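Local structure of Glyoxalase/bleomycin resistance protein/dioxygenase (Nostoc punctiforme PCC 73102, 3KOL) at the interface of chains A and B. The protein binds a metal ion, cobalt in this crystal, and probably works as a metal-dependent enzyme of the glyoxalase/dioxygenase superfamily. Sequence-based numbering; all coordinates share one arbitrary frame. Chains: chain A/B, Glyoxalase/bleomycin resistance protein/dioxygenase.

Contact 1: the interface of chains A and B. Residues chain A 96-101; chain B 22-25, 78.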
ATOM      1  N   ARG A  96       8.235  -6.883  -5.236  1.00 13.28           N
ATOM      2  CA  ARG A  96       7.647  -6.279  -4.035  1.00 11.20           C
ATOM      3  C   ARG A  96       6.870  -5.003  -4.399  1.00 11.43           C
ATOM      4  O   ARG A  96       6.352  -4.907  -5.511  1.00 11.07           O
ATOM      5  CB  ARG A  96       8.718  -6.016  -2.962  1.00 10.48           C
ATOM      6  CG  ARG A  96       9.376  -7.307  -2.446  1.00 11.84           C
ATOM      7  CD  ARG A  96      10.500  -7.036  -1.443  1.00 13.81           C
ATOM      8  NE  ARG A  96      11.260  -8.250  -1.147  1.00 13.45           N
ATOM      9  CZ  ARG A  96      12.395  -8.283  -0.454  1.00 17.90           C
ATOM     10  NH1 ARG A  96      12.921  -7.162   0.031  1.00 15.82           N
ATOM     11  NH2 ARG A  96      13.010  -9.445  -0.251  1.00 16.21           N
ATOM     12  N   ALA A  97       6.786  -4.028  -3.494  1.00  9.94           N
ATOM     13  CA  ALA A  97       6.000  -2.810  -3.755  1.00 12.14           C
ATOM     14  C   ALA A  97       6.352  -2.064  -5.039  1.00 13.03           C
ATOM     15  O   ALA A  97       7.510  -1.730  -5.280  1.00 14.72           O
ATOM     16  CB  ALA A  97       6.083  -1.855  -2.556  1.00 11.54           C
ATOM     17  N   TYR A  98       5.328  -1.795  -5.845  1.00 12.79           N
ATOM     18  CA  TYR A  98       5.466  -1.106  -7.132  1.00 13.65           C
ATOM     19  C   TYR A  98       4.967   0.335  -7.008  1.00 12.83           C
ATOM     20  O   TYR A  98       5.732   1.275  -7.194  1.00 12.50           O
ATOM     21  CB  TYR A  98       4.681  -1.901  -8.182  1.00 16.49           C
ATOM     22  CG  TYR A  98       4.573  -1.316  -9.574  1.00 20.63           C
ATOM     23  CD1 TYR A  98       5.427  -0.305 -10.017  1.00 21.63           C
ATOM     24  CD2 TYR A  98       3.618  -1.810 -10.464  1.00 21.60           C
ATOM     25  CE1 TYR A  98       5.325   0.201 -11.316  1.00 23.51           C
ATOM     26  CE2 TYR A  98       3.513  -1.316 -11.757  1.00 23.29           C
ATOM     27  CZ  TYR A  98       4.367  -0.313 -12.176  1.00 24.16           C
ATOM     28  OH  TYR A  98       4.263   0.166 -13.460  1.00 26.95           O
ATOM     29  N   HIS A  99       3.686   0.517  -6.709  1.00 11.06           N
ATOM     30  CA  HIS A  99       3.166   1.866  -6.514  1.00 10.21           C
ATOM     31  C   HIS A  99       1.917   1.888  -5.656  1.00  9.97           C
ATOM     32  O   HIS A  99       1.293   0.856  -5.408  1.00  9.40           O
ATOM     33  CB  HIS A  99       2.910   2.594  -7.851  1.00  8.51           C
ATOM     34  CG  HIS A  99       1.820   2.004  -8.693  1.00  8.98           C
ATOM     35  ND1 HIS A  99       2.039   0.971  -9.580  1.00 10.86           N
ATOM     36  CD2 HIS A  99       0.519   2.353  -8.840  1.00  9.29           C
ATOM     37  CE1 HIS A  99       0.924   0.717 -10.241  1.00 12.17           C
ATOM     38  NE2 HIS A  99      -0.014   1.540  -9.812  1.00 11.92           N
ATOM     39  N   LEU A 100       1.586   3.076  -5.173  1.00 10.19           N
ATOM     40  CA  LEU A 100       0.416   3.289  -4.336  1.00 10.26           C
ATOM     41  C   LEU A 100      -0.422   4.325  -5.077  1.00 11.11           C
ATOM     42  O   LEU A 100       0.080   5.393  -5.430  1.00 12.20           O
ATOM     43  CB  LEU A 100       0.840   3.832  -2.964  1.00 10.14           C
ATOM     44  CG  LEU A 100      -0.292   4.332  -2.061  1.00 11.68           C
ATOM     45  CD1 LEU A 100      -1.254   3.188  -1.741  1.00 13.06           C
ATOM     46  CD2 LEU A 100       0.301   4.907  -0.784  1.00 14.21           C
ATOM     47  N   ALA A 101      -1.689   4.017  -5.319  1.00 10.77           N
ATOM     48  CA  ALA A 101      -2.549   4.933  -6.051  1.00 11.50           C
ATOM     49  C   ALA A 101      -3.707   5.481  -5.238  1.00 11.45           C
ATOM     50  O   ALA A 101      -4.400   4.745  -4.532  1.00 11.92           O
ATOM     51  CB  ALA A 101      -3.074   4.248  -7.318  1.00 12.23           C
TER
ATOM     52  N   HIS B  22      -5.732   1.674  -5.078  1.00 12.07           N
ATOM     53  CA  HIS B  22      -5.050   0.391  -5.171  1.00 11.47           C
ATOM     54  C   HIS B  22      -3.582   0.477  -4.781  1.00 11.97           C
ATOM     55  O   HIS B  22      -2.989   1.554  -4.788  1.00 12.32           O
ATOM     56  CB  HIS B  22      -5.169  -0.211  -6.587  1.00 11.20           C
ATOM     57  CG  HIS B  22      -4.535   0.605  -7.676  1.00 10.24           C
ATOM     58  ND1 HIS B  22      -5.224   1.570  -8.380  1.00 12.18           N
ATOM     59  CD2 HIS B  22      -3.298   0.553  -8.225  1.00 10.97           C
ATOM     60  CE1 HIS B  22      -4.442   2.071  -9.320  1.00  9.61           C
ATOM     61  NE2 HIS B  22      -3.268   1.472  -9.248  1.00 10.61           N
ATOM     62  N   ILE B  23      -3.020  -0.660  -4.381  1.00  9.52           N
ATOM     63  CA  ILE B  23      -1.602  -0.743  -4.063  1.00 12.08           C
ATOM     64  C   ILE B  23      -1.122  -1.820  -5.027  1.00 11.93           C
ATOM     65  O   ILE B  23      -1.731  -2.886  -5.128  1.00 13.64           O
ATOM     66  CB  ILE B  23      -1.329  -1.181  -2.607  1.00 13.36           C
ATOM     67  CG1 ILE B  23       0.181  -1.332  -2.401  1.00 14.09           C
ATOM     68  CG2 ILE B  23      -2.044  -2.476  -2.295  1.00 17.50           C
ATOM     69  CD1 ILE B  23       0.584  -1.560  -0.973  1.00 18.47           C
ATOM     70  N   ALA B  24      -0.059  -1.533  -5.761  1.00 11.13           N
ATOM     71  CA  ALA B  24       0.456  -2.483  -6.732  1.00 11.30           C
ATOM     72  C   ALA B  24       1.756  -3.111  -6.272  1.00 11.47           C
ATOM     73  O   ALA B  24       2.617  -2.445  -5.696  1.00  9.80           O
ATOM     74  CB  ALA B  24       0.663  -1.790  -8.076  1.00 11.94           C
ATOM     75  N   LEU B  25       1.878  -4.408  -6.525  1.00 11.80           N
ATOM     76  CA  LEU B  25       3.063  -5.161  -6.168  1.00 11.58           C
ATOM     77  C   LEU B  25       3.578  -5.866  -7.415  1.00 12.26           C
ATOM     78  O   LEU B  25       2.794  -6.258  -8.278  1.00 11.57           O
ATOM     79  CB  LEU B  25       2.740  -6.228  -5.111  1.00 11.36           C
ATOM     80  CG  LEU B  25       2.025  -5.865  -3.803  1.00 13.48           C
ATOM     81  CD1 LEU B  25       1.899  -7.120  -2.934  1.00 11.93           C
ATOM     82  CD2 LEU B  25       2.797  -4.792  -3.056  1.00 11.91           C
ATOM     83  N   PHE B  78       1.489  -7.533 -10.465  1.00 15.54           N
ATOM     84  CA  PHE B  78       2.076  -7.438 -11.791  1.00 16.78           C
ATOM     85  C   PHE B  78       3.151  -8.501 -11.927  1.00 16.80           C
ATOM     86  O   PHE B  78       4.138  -8.484 -11.200  1.00 16.26           O
ATOM     87  CB  PHE B  78       2.685  -6.046 -11.992  1.00 19.58           C
ATOM     88  CG  PHE B  78       1.664  -4.969 -12.225  1.00 22.06           C
ATOM     89  CD1 PHE B  78       1.180  -4.725 -13.506  1.00 24.65           C
ATOM     90  CD2 PHE B  78       1.158  -4.225 -11.163  1.00 24.26           C
ATOM     91  CE1 PHE B  78       0.204  -3.759 -13.729  1.00 25.74           C
ATOM     92  CE2 PHE B  78       0.177  -3.252 -11.376  1.00 24.14           C
ATOM     93  CZ  PHE B  78      -0.300  -3.019 -12.660  1.00 26.30           C
TER
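The phenol ring of A:Tyr98 stands upright on the ring of B:Phe78, edge to face, with the two planes at 88°. Its CD2 edge is turned towards the phenyl group and comes to 3.5 Å from CD2 of B:Phe78, towards the rim rather than the centre. One face of the same tyrosine ring is covered from within its own chain by the ND1 edge of A:His99. That imidazole in turn receives the methyl CB of B:Ala24 over one face, 3.6 Å from its centroid, a CH-pi contact offset towards the rim. The motif is repeated with the chains exchanged in role: CB of A:Ala101 sits over a face of the B:His22 imidazole, 3.4 Å from the centroid. Both histidines have CG in the crowded position between backbone N and carbonyl carbon (chi1 66° for A:His99, 63° for B:His22), which brings the two rings together at their tips, nearly perpendicular, with NE2 of A:His99 3.3 Å from NE2 of B:His22. A:His99 is a cobalt ligand; the convergence of these nitrogens, together with the family pattern, suggests that B:His22 serves the same metal, giving a site shared between subunits.

Alongside the rings, strand 96-104 of chain A runs antiparallel to strand 17-27 of chain B. B:Ala24 N donates to A:His99 O at 2.8 Å, and A:Ala101 N to B:His22 O at 2.8 Å. The register slips by one residue at A:Tyr98, a classic beta bulge that illustrates how an irregular strand pair can direct neighbouring aromatic groups to one side. Here B:Ala24 O meets two successive amides: it takes a 2.8 Å bond from A:Tyr98 N and a weak one from A:His99 N at 3.3 Å.

Contact 2: the interface of chains A and B. Residues chain A 92-94; chain B 26, 83-84.
B:Leu83 reaches across to A:Thr93, and the two side chains meet at a slant, the forked end of the leucine against the hydroxyl-bearing side of the threonine. They belong to a loop-to-loop and loop-to-strand patch of the two-fold interface between the two copies, which probably supports the dimer. Methyl CD2 lies 3.4 Å from the hydroxyl OG1 of A:Thr93, while the other branch, CD1, is 3.8 Å from the carbonyl O of A:Phe94. The threonine places OG1 between its backbone N and carbonyl carbon (chi1 58°), which turns the hydroxyl towards the leucine. The contact is thus a meeting of methyl groups with oxygen atoms, and the directional grip comes from its neighbours.

On one flank the carboxamide of B:Asn26 donates through ND2 to the backbone O of A:Phe94 at 3.0 Å. The bond is nearly straight, 164° at the hydrogen, and the acceptor lies close to the amide plane, so the approach is well aligned at both ends. The side chain has CG anti to its carbonyl carbon (chi1 -71°), which turns the amide towards the A:Phe94 carbonyl.

The ring of A:Phe94 presents an edge to B:Ser84: the serine carbonyl O lies in the ring plane, 3.3 Å from CD1. Water 1 bridges the backbone of A:Thr93 to that of B:Ser84. It is 2.7 Å from B:Ser84 N and 3.1 Å from A:Thr93 O, linking the two loop segments.

In the fold, A:Thr93 and A:Phe94 belong to the loop leading into strand 96-104; B:Leu83 and B:Ser84 lie in the loop after strand 74-79, and B:Asn26 stands near the end of strand 17-27.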
ATOM      1  N   LYS A  92      14.817   2.325 -11.346  1.00 24.47           N
ATOM      2  CA  LYS A  92      15.225   0.927 -11.287  1.00 25.95           C
ATOM      3  C   LYS A  92      14.126   0.150 -10.562  1.00 24.44           C
ATOM      4  O   LYS A  92      13.756   0.495  -9.439  1.00 23.33           O
ATOM      5  CB  LYS A  92      16.561   0.774 -10.553  1.00 28.13           C
ATOM      6  CG  LYS A  92      17.034  -0.674 -10.485  1.00 32.05           C
ATOM      7  CD  LYS A  92      16.865  -1.356 -11.841  1.00 35.00           C
ATOM      8  CE  LYS A  92      16.503  -2.826 -11.686  1.00 36.13           C
ATOM      9  NZ  LYS A  92      15.906  -3.385 -12.938  1.00 37.16           N
ATOM     10  N   THR A  93      13.606  -0.893 -11.205  1.00 22.78           N
ATOM     11  CA  THR A  93      12.520  -1.684 -10.626  1.00 23.02           C
ATOM     12  C   THR A  93      12.932  -3.014  -9.986  1.00 22.70           C
ATOM     13  O   THR A  93      13.933  -3.624 -10.366  1.00 22.45           O
ATOM     14  CB  THR A  93      11.433  -1.971 -11.683  1.00 23.36           C
ATOM     15  OG1 THR A  93      12.015  -2.670 -12.791  1.00 24.41           O
ATOM     16  CG2 THR A  93      10.817  -0.661 -12.184  1.00 23.71           C
ATOM     17  N   PHE A  94      12.131  -3.456  -9.019  1.00 20.01           N
ATOM     18  CA  PHE A  94      12.368  -4.701  -8.287  1.00 19.29           C
ATOM     19  C   PHE A  94      11.025  -5.357  -8.004  1.00 17.42           C
ATOM     20  O   PHE A  94       9.977  -4.786  -8.294  1.00 16.52           O
ATOM     21  CB  PHE A  94      13.020  -4.415  -6.930  1.00 21.93           C
ATOM     22  CG  PHE A  94      14.355  -3.733  -7.012  1.00 23.90           C
ATOM     23  CD1 PHE A  94      15.504  -4.451  -7.328  1.00 26.33           C
ATOM     24  CD2 PHE A  94      14.469  -2.372  -6.751  1.00 25.07           C
ATOM     25  CE1 PHE A  94      16.754  -3.822  -7.378  1.00 25.67           C
ATOM     26  CE2 PHE A  94      15.710  -1.734  -6.800  1.00 27.19           C
ATOM     27  CZ  PHE A  94      16.854  -2.463  -7.114  1.00 25.48           C
TER
ATOM     28  N   ASN B  26       4.897  -5.998  -7.516  1.00 13.38           N
ATOM     29  CA  ASN B  26       5.511  -6.722  -8.626  1.00 14.26           C
ATOM     30  C   ASN B  26       5.846  -8.087  -8.040  1.00 14.00           C
ATOM     31  O   ASN B  26       6.454  -8.167  -6.973  1.00 15.93           O
ATOM     32  CB  ASN B  26       6.801  -6.053  -9.090  1.00 13.58           C
ATOM     33  CG  ASN B  26       6.550  -4.753  -9.804  1.00 13.94           C
ATOM     34  OD1 ASN B  26       5.536  -4.599 -10.485  1.00 15.96           O
ATOM     35  ND2 ASN B  26       7.476  -3.808  -9.664  1.00 15.20           N
ATOM     36  N   LEU B  83      12.409  -9.754 -12.764  1.00 24.56           N
ATOM     37  CA  LEU B  83      12.872  -8.779 -11.785  1.00 24.06           C
ATOM     38  C   LEU B  83      13.389  -9.471 -10.533  1.00 23.19           C
ATOM     39  O   LEU B  83      13.031 -10.614 -10.248  1.00 22.85           O
ATOM     40  CB  LEU B  83      11.746  -7.810 -11.410  1.00 22.46           C
ATOM     41  CG  LEU B  83      11.308  -6.839 -12.508  1.00 22.21           C
ATOM     42  CD1 LEU B  83      10.247  -5.888 -11.960  1.00 21.97           C
ATOM     43  CD2 LEU B  83      12.513  -6.051 -13.005  1.00 21.80           C
ATOM     44  N   SER B  84      14.240  -8.769  -9.794  1.00 23.73           N
ATOM     45  CA  SER B  84      14.814  -9.289  -8.563  1.00 24.85           C
ATOM     46  C   SER B  84      14.305  -8.473  -7.378  1.00 24.78           C
ATOM     47  O   SER B  84      13.865  -7.340  -7.544  1.00 24.57           O
ATOM     48  CB  SER B  84      16.345  -9.186  -8.604  1.00 26.55           C
ATOM     49  OG  SER B  84      16.888  -9.864  -9.727  1.00 29.62           O
TER
HETATM   50  O   HOH W   1      15.315  -6.358 -10.452  1.00 20.07           O

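The centres of contact 1 and contact 2, taken over their C-alpha atoms, are about 12 Å apart, and the two form one continuous seam. Strand 17-27 of chain B supplies residues to both, passing directly from B:Leu25 to B:Asn26, and the chain A loop of contact 2 runs on into the strand of contact 1. On chain B, strand 74-79 likewise leads to the loop at contact 2. Contact 2 continues the interface past the paired strands through loop contacts, and could help to hold their register near the metal site. Two-fold symmetry repeats both contacts with the chains exchanged, consistent with a dimer.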